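Local coordinates for aminotransferase (Streptomyces pactum, PDB 4ZM4), which belongs to the class-III aminotransferases, a family of pyridoxal-phosphate-dependent enzymes, and binds pyridoxal-5'-phosphate, at residues 170-178 with 187-195. The protein carries 1 engineered substitution. Residues are numbered along the deposited sequence; the frame is centred on the assembly and turned at random.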
# COMPACT_ATOMS: atom_id res chain seq x y z
N THR B 170 -14.00 21.33 21.74
CA THR B 170 -13.08 20.24 21.42
C THR B 170 -11.75 20.35 22.18
O THR B 170 -11.14 21.42 22.20
CB THR B 170 -12.84 20.11 19.90
OG1 THR B 170 -11.88 19.08 19.63
CG2 THR B 170 -12.33 21.43 19.29
N ARG B 171 -11.34 19.23 22.80
CA ARG B 171 -10.09 19.04 23.57
C ARG B 171 -9.11 18.06 22.86
O ARG B 171 -9.54 17.20 22.11
CB ARG B 171 -10.40 18.45 24.95
CG ARG B 171 -10.95 19.42 26.00
CD ARG B 171 -11.25 18.68 27.32
NE ARG B 171 -12.50 19.06 27.98
CZ ARG B 171 -13.72 18.80 27.50
NH1 ARG B 171 -13.88 18.17 26.33
NH2 ARG B 171 -14.80 19.18 28.18
N PRO B 172 -7.80 18.14 23.18
CA PRO B 172 -6.84 17.21 22.60
C PRO B 172 -7.02 15.75 23.02
O PRO B 172 -6.57 14.82 22.31
CB PRO B 172 -5.49 17.74 23.09
CG PRO B 172 -5.76 18.56 24.27
CD PRO B 172 -7.17 19.07 24.13
N THR B 173 -7.74 15.53 24.11
CA THR B 173 -8.08 14.17 24.54
C THR B 173 -9.29 13.59 23.83
O THR B 173 -9.56 12.40 23.95
CB THR B 173 -8.34 14.05 26.06
OG1 THR B 173 -9.25 15.05 26.48
CG2 THR B 173 -7.04 14.13 26.85
N ASP B 174 -10.03 14.39 23.07
CA ASP B 174 -11.15 13.87 22.30
C ASP B 174 -10.62 13.06 21.13
O ASP B 174 -9.74 13.53 20.39
CB ASP B 174 -12.04 15.01 21.78
CG ASP B 174 -12.69 15.80 22.90
OD1 ASP B 174 -12.99 15.22 23.97
OD2 ASP B 174 -12.89 17.01 22.69
N VAL B 175 -11.16 11.85 20.96
CA VAL B 175 -10.78 10.96 19.86
C VAL B 175 -11.92 11.00 18.86
O VAL B 175 -12.97 10.41 19.10
CB VAL B 175 -10.56 9.53 20.38
CG1 VAL B 175 -10.21 8.57 19.26
CG2 VAL B 175 -9.45 9.54 21.43
N VAL B 176 -11.72 11.69 17.74
CA VAL B 176 -12.75 11.91 16.72
C VAL B 176 -12.37 11.13 15.43
O VAL B 176 -11.33 11.38 14.84
CB VAL B 176 -12.85 13.40 16.38
CG1 VAL B 176 -13.94 13.64 15.32
CG2 VAL B 176 -13.14 14.23 17.63
N PRO B 177 -13.21 10.17 15.01
CA PRO B 177 -12.96 9.48 13.74
C PRO B 177 -12.68 10.41 12.54
O PRO B 177 -13.30 11.46 12.41
CB PRO B 177 -14.27 8.72 13.49
CG PRO B 177 -14.86 8.53 14.89
CD PRO B 177 -14.52 9.80 15.60
N GLY B 178 -11.73 10.00 11.69
CA GLY B 178 -11.23 10.84 10.60
C GLY B 178 -11.84 10.60 9.23
O GLY B 178 -11.49 11.27 8.28
N LEU B 187 -12.23 3.29 17.01
CA LEU B 187 -11.27 3.99 17.86
C LEU B 187 -11.46 3.73 19.32
O LEU B 187 -10.98 4.49 20.16
CB LEU B 187 -11.34 5.49 17.55
CG LEU B 187 -10.95 5.93 16.13
CD1 LEU B 187 -11.08 7.43 16.00
CD2 LEU B 187 -9.54 5.54 15.73
N ALA B 188 -12.25 2.69 19.64
CA ALA B 188 -12.60 2.36 21.03
C ALA B 188 -11.37 2.11 21.89
O ALA B 188 -11.41 2.36 23.08
CB ALA B 188 -13.47 1.13 21.05
N HIS B 189 -10.29 1.62 21.27
CA HIS B 189 -9.07 1.22 21.96
C HIS B 189 -7.93 2.16 21.59
O HIS B 189 -6.77 1.80 21.62
CB HIS B 189 -8.75 -0.25 21.65
CG HIS B 189 -9.83 -1.20 22.09
ND1 HIS B 189 -9.92 -1.69 23.37
CD2 HIS B 189 -10.88 -1.71 21.42
CE1 HIS B 189 -10.99 -2.43 23.49
NE2 HIS B 189 -11.58 -2.49 22.31
N THR B 190 -8.27 3.37 21.19
CA THR B 190 -7.31 4.35 20.82
C THR B 190 -7.61 5.65 21.58
O THR B 190 -8.73 6.10 21.61
CB THR B 190 -7.35 4.65 19.33
OG1 THR B 190 -7.22 3.44 18.58
CG2 THR B 190 -6.22 5.63 18.94
N VAL B 191 -6.56 6.24 22.14
CA VAL B 191 -6.65 7.34 23.07
C VAL B 191 -5.68 8.42 22.57
O VAL B 191 -4.73 8.13 21.81
CB VAL B 191 -6.40 6.74 24.49
CG1 VAL B 191 -5.31 7.43 25.26
CG2 VAL B 191 -7.72 6.66 25.30
N GLN B 192 -5.87 9.66 23.00
CA GLN B 192 -5.06 10.75 22.50
C GLN B 192 -4.72 11.74 23.61
O GLN B 192 -5.54 11.99 24.49
CB GLN B 192 -5.78 11.46 21.36
CG GLN B 192 -4.88 12.21 20.43
CD GLN B 192 -5.56 12.85 19.23
OE1 GLN B 192 -5.18 12.56 18.11
NE2 GLN B 192 -6.59 13.66 19.45
N LEU B 193 -3.50 12.28 23.54
CA LEU B 193 -3.04 13.40 24.34
C LEU B 193 -2.47 14.49 23.45
O LEU B 193 -2.18 14.27 22.30
CB LEU B 193 -1.86 12.96 25.23
CG LEU B 193 -1.97 11.72 26.09
CD1 LEU B 193 -0.61 11.45 26.69
CD2 LEU B 193 -3.01 11.95 27.18
N GLY B 194 -2.22 15.66 24.03
CA GLY B 194 -1.50 16.73 23.36
C GLY B 194 -0.00 16.44 23.31
O GLY B 194 0.58 15.91 24.28
N TRP B 195 0.61 16.81 22.20
CA TRP B 195 2.04 16.69 21.97
C TRP B 195 2.78 17.55 22.99
O TRP B 195 2.29 18.61 23.35
CB TRP B 195 2.33 17.19 20.57
CG TRP B 195 3.76 17.07 20.05
CD1 TRP B 195 4.41 18.00 19.30
CD2 TRP B 195 4.66 15.96 20.16
NE1 TRP B 195 5.64 17.54 18.95
CE2 TRP B 195 5.83 16.30 19.47
CE3 TRP B 195 4.59 14.72 20.79
CZ2 TRP B 195 6.91 15.46 19.37
CZ3 TRP B 195 5.68 13.88 20.71
CH2 TRP B 195 6.84 14.27 20.02
O HOH W 1 -8.38 10.14 24.74
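Gln192 makes the one direct hydrogen bond of this contact. Its NE2 donates to Pro172 O at 3.1 Å, with an N-H...O angle of 152°. The donor stands 29° off the carbonyl plane. CG lies anti to the backbone N (chi1 -158°) and the chain runs on extended, which brings NE2 to the carbonyl of Pro172 in the turn 171-174. Arg159 NE binds the amide at OE1, so both ends are held.

A water bridges the two backbones. It donates to Thr173 O at 2.7 Å and accepts from Gln192 N at 3.1 Å. A weaker CA-H...O contact of 3.3 Å joins Thr173 CA to Gln192 O.

The turn is type I, closed by Asp174 N to Arg171 O. Asp174 OD2 accepts from Arg171 N at 2.7 Å, met from above the carboxylate plane.

In the apolar part, Val175 CG1 packs on Leu187 CD1 at 3.6 Å. Leu187 CD1 also reaches Pro177 CA. Val175 CG2 rests against the strand backbone, 3.5 Å from Thr190 O.

Strand 190-193 edges the mixed seven-stranded sheet of the large domain, characteristic of fold-type I PLP enzymes. It pairs with strand 142-146, and Leu193 packs on helix 198-208. The loop between these strands folds back along the edge strand.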